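Local coordinates for CIR protein (Plasmodium chabaudi chabaudi, PDB 6ZYV) that is of unknown function but belongs to the PIR family of variant antigens, probably displayed on the infected red blood cell, at residues K13-I18 against I64-M69. The protein carries 5 engineered substitutions. Residues are numbered along the deposited sequence; the frame is centred on the assembly and turned at random.
Sequences KDIKKI and IWLLVM
Trp65 reaches from helix 55-71 to helix 8-20 and pushes the six-membered part of its indole against Asp14, Lys17 and Ile18. The first torsion, with CG anti to the backbone N (chi1 -177°), carries CG out toward helix 8-20. Its CZ3 comes 3.5 Å from the backbone O of Asp14, which lies at the ring edge, near the plane. CB of Ile18 approaches CE3 obliquely, and CB of Lys17 does the same at CH2.

The buried apolar packing lies beside this ring. Leu66 sends CD2 into the angle between Asp14 and Ile18, 3.9 Å from CG2 of Ile18 and equally near CB of Asp14, while its CD1 meets CG1 of Ile15 at 4.1 Å. No hydrogen bond joins the two segments, so shape and burial of hydrocarbon hold this side together.

The other side is a partly exposed polar edge, not loose but open to solvent at Lys17 and Met69. OD2 of Asp14 lies 3.5 Å from CB of Met69. CG of Met69, anti to the carbonyl carbon (chi1 -69°), lies 3.5 Å above one face of the Trp65 ring toward its rim, and the bends at chi2 and chi3 then bring CE round to 3.8 Å from OD1 of Asp14. The carboxylate is turned along helix 8-20 to Lys17, whose NZ meets OD1 at 3.2 Å in a salt bridge nearly in line with the C-O bond.

The axes of segments 13-18 and 64-69 run nearly antiparallel (157°) and approach to 10.2 Å, a pairing within the all-helical PIR ectodomain. Trp94 of helix 81-101 packs on Ile15, Ile18 and Leu66, joining a third helix to the pair, while Tyr158 and Phe161 of helix 154-174 meet Ile15.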
ATOM      1  N   LYS A  13      -4.437  -7.288  -3.606  1.00 47.52           N
ATOM      2  CA  LYS A  13      -5.290  -8.289  -2.984  1.00 48.41           C
ATOM      3  C   LYS A  13      -5.157  -8.216  -1.465  1.00 46.71           C
ATOM      4  O   LYS A  13      -6.159  -8.205  -0.766  1.00 46.78           O
ATOM      5  CB  LYS A  13      -4.836  -9.675  -3.496  1.00 52.83           C
ATOM      6  CG  LYS A  13      -5.887 -10.757  -3.568  1.00 60.12           C
ATOM      7  CD  LYS A  13      -5.608 -11.626  -4.800  1.00 66.94           C
ATOM      8  CE  LYS A  13      -5.838 -13.099  -4.613  1.00 72.97           C
ATOM      9  NZ  LYS A  13      -5.502 -13.840  -5.868  1.00 75.44           N
ATOM     10  N   ASP A  14      -3.921  -8.146  -0.949  1.00 45.96           N
ATOM     11  CA  ASP A  14      -3.674  -8.110   0.490  1.00 45.70           C
ATOM     12  C   ASP A  14      -4.202  -6.848   1.132  1.00 45.70           C
ATOM     13  O   ASP A  14      -4.815  -6.928   2.193  1.00 45.69           O
ATOM     14  CB  ASP A  14      -2.180  -8.299   0.807  1.00 46.33           C
ATOM     15  CG  ASP A  14      -1.617  -9.626   0.343  1.00 49.76           C
ATOM     16  OD1 ASP A  14      -2.408 -10.576   0.171  1.00 51.26           O
ATOM     17  OD2 ASP A  14      -0.385  -9.699   0.102  1.00 51.10           O
ATOM     18  N   ILE A  15      -4.028  -5.694   0.468  1.00 45.81           N
ATOM     19  CA  ILE A  15      -4.536  -4.435   1.010  1.00 47.12           C
ATOM     20  C   ILE A  15      -6.061  -4.485   1.114  1.00 49.29           C
ATOM     21  O   ILE A  15      -6.612  -4.161   2.173  1.00 49.16           O
ATOM     22  CB  ILE A  15      -4.023  -3.193   0.215  1.00 46.86           C
ATOM     23  CG1 ILE A  15      -2.520  -2.980   0.445  1.00 46.71           C
ATOM     24  CG2 ILE A  15      -4.808  -1.952   0.590  1.00 47.49           C
ATOM     25  CD1 ILE A  15      -1.877  -1.893  -0.378  1.00 46.93           C
ATOM     26  N   LYS A  16      -6.739  -4.985   0.059  1.00 51.27           N
ATOM     27  CA  LYS A  16      -8.198  -5.111   0.123  1.00 54.06           C
ATOM     28  C   LYS A  16      -8.652  -6.011   1.286  1.00 56.28           C
ATOM     29  O   LYS A  16      -9.588  -5.667   2.028  1.00 57.33           O
ATOM     30  CB  LYS A  16      -8.816  -5.576  -1.206  1.00 57.42           C
ATOM     31  CG  LYS A  16     -10.354  -5.674  -1.127  1.00 64.61           C
ATOM     32  CD  LYS A  16     -11.070  -4.659  -2.027  1.00 71.84           C
ATOM     33  CE  LYS A  16     -12.575  -4.842  -2.110  1.00 77.62           C
ATOM     34  NZ  LYS A  16     -13.217  -4.617  -0.784  1.00 80.40           N
ATOM     35  N   LYS A  17      -7.950  -7.137   1.481  1.00 56.45           N
ATOM     36  CA  LYS A  17      -8.250  -8.082   2.560  1.00 57.49           C
ATOM     37  C   LYS A  17      -8.154  -7.389   3.944  1.00 58.80           C
ATOM     38  O   LYS A  17      -9.114  -7.433   4.717  1.00 58.87           O
ATOM     39  CB  LYS A  17      -7.301  -9.304   2.484  1.00 58.67           C
ATOM     40  CG  LYS A  17      -8.003 -10.636   2.254  1.00 63.86           C
ATOM     41  CD  LYS A  17      -7.025 -11.781   1.873  1.00 67.77           C
ATOM     42  CE  LYS A  17      -6.220 -11.527   0.595  1.00 70.44           C
ATOM     43  NZ  LYS A  17      -5.027 -12.434   0.458  1.00 70.62           N
ATOM     44  N   ILE A  18      -7.036  -6.678   4.221  1.00 59.05           N
ATOM     45  CA  ILE A  18      -6.888  -6.006   5.501  1.00 60.63           C
ATOM     46  C   ILE A  18      -7.867  -4.824   5.649  1.00 62.75           C
ATOM     47  O   ILE A  18      -8.385  -4.615   6.744  1.00 63.00           O
ATOM     48  CB  ILE A  18      -5.419  -5.621   5.844  1.00 60.69           C
ATOM     49  CG1 ILE A  18      -5.274  -5.302   7.339  1.00 61.74           C
ATOM     50  CG2 ILE A  18      -4.894  -4.479   4.985  1.00 60.37           C
ATOM     51  CD1 ILE A  18      -5.812  -6.394   8.264  1.00 63.01           C
ATOM     52  N   ILE A  64       1.256  -5.127  10.405  1.00 43.62           N
ATOM     53  CA  ILE A  64       2.213  -6.226  10.540  1.00 44.18           C
ATOM     54  C   ILE A  64       1.779  -7.404   9.672  1.00 44.06           C
ATOM     55  O   ILE A  64       2.603  -7.965   8.949  1.00 44.24           O
ATOM     56  CB  ILE A  64       2.394  -6.617  12.012  1.00 45.19           C
ATOM     57  CG1 ILE A  64       3.053  -5.455  12.767  1.00 46.19           C
ATOM     58  CG2 ILE A  64       3.192  -7.910  12.166  1.00 45.86           C
ATOM     59  CD1 ILE A  64       2.918  -5.590  14.247  1.00 47.21           C
ATOM     60  N   TRP A  65       0.471  -7.701   9.638  1.00 43.25           N
ATOM     61  CA  TRP A  65      -0.054  -8.730   8.751  1.00 43.21           C
ATOM     62  C   TRP A  65       0.306  -8.418   7.270  1.00 43.01           C
ATOM     63  O   TRP A  65       0.777  -9.305   6.578  1.00 44.07           O
ATOM     64  CB  TRP A  65      -1.574  -8.880   8.933  1.00 43.16           C
ATOM     65  CG  TRP A  65      -2.171  -9.966   8.090  1.00 43.33           C
ATOM     66  CD1 TRP A  65      -2.298 -11.287   8.412  1.00 44.74           C
ATOM     67  CD2 TRP A  65      -2.712  -9.818   6.775  1.00 43.20           C
ATOM     68  NE1 TRP A  65      -2.885 -11.972   7.372  1.00 45.40           N
ATOM     69  CE2 TRP A  65      -3.123 -11.095   6.342  1.00 44.64           C
ATOM     70  CE3 TRP A  65      -2.868  -8.734   5.911  1.00 43.25           C
ATOM     71  CZ2 TRP A  65      -3.730 -11.300   5.106  1.00 45.28           C
ATOM     72  CZ3 TRP A  65      -3.422  -8.949   4.671  1.00 44.30           C
ATOM     73  CH2 TRP A  65      -3.876 -10.213   4.290  1.00 44.93           C
ATOM     74  N   LEU A  66       0.171  -7.142   6.832  1.00 41.93           N
ATOM     75  CA  LEU A  66       0.528  -6.690   5.492  1.00 41.78           C
ATOM     76  C   LEU A  66       1.963  -6.953   5.185  1.00 40.88           C
ATOM     77  O   LEU A  66       2.241  -7.511   4.143  1.00 40.27           O
ATOM     78  CB  LEU A  66       0.297  -5.171   5.288  1.00 42.29           C
ATOM     79  CG  LEU A  66      -1.003  -4.690   4.664  1.00 44.25           C
ATOM     80  CD1 LEU A  66      -0.848  -3.221   4.202  1.00 43.53           C
ATOM     81  CD2 LEU A  66      -1.477  -5.631   3.524  1.00 44.22           C
ATOM     82  N   LEU A  67       2.887  -6.489   6.049  1.00 40.90           N
ATOM     83  CA  LEU A  67       4.316  -6.693   5.868  1.00 41.22           C
ATOM     84  C   LEU A  67       4.668  -8.162   5.799  1.00 40.99           C
ATOM     85  O   LEU A  67       5.494  -8.538   4.980  1.00 41.63           O
ATOM     86  CB  LEU A  67       5.123  -6.038   7.002  1.00 42.45           C
ATOM     87  CG  LEU A  67       5.319  -4.538   6.943  1.00 45.32           C
ATOM     88  CD1 LEU A  67       6.185  -4.079   8.135  1.00 46.74           C
ATOM     89  CD2 LEU A  67       5.975  -4.123   5.618  1.00 45.76           C
ATOM     90  N   VAL A  68       4.046  -8.995   6.647  1.00 41.13           N
ATOM     91  CA  VAL A  68       4.299 -10.430   6.632  1.00 41.75           C
ATOM     92  C   VAL A  68       3.857 -11.029   5.270  1.00 41.55           C
ATOM     93  O   VAL A  68       4.622 -11.754   4.634  1.00 41.32           O
ATOM     94  CB  VAL A  68       3.643 -11.128   7.840  1.00 43.17           C
ATOM     95  CG1 VAL A  68       3.609 -12.644   7.659  1.00 43.35           C
ATOM     96  CG2 VAL A  68       4.377 -10.770   9.133  1.00 44.76           C
ATOM     97  N   MET A  69       2.667 -10.652   4.794  1.00 41.06           N
ATOM     98  CA  MET A  69       2.161 -11.125   3.510  1.00 41.36           C
ATOM     99  C   MET A  69       2.999 -10.653   2.344  1.00 42.15           C
ATOM    100  O   MET A  69       3.220 -11.424   1.433  1.00 43.81           O
ATOM    101  CB  MET A  69       0.709 -10.674   3.292  1.00 41.27           C
ATOM    102  CG  MET A  69      -0.262 -11.343   4.209  1.00 43.22           C
ATOM    103  SD  MET A  69      -0.321 -13.144   4.054  1.00 47.15           S
ATOM    104  CE  MET A  69      -0.879 -13.316   2.331  1.00 41.06           C
TER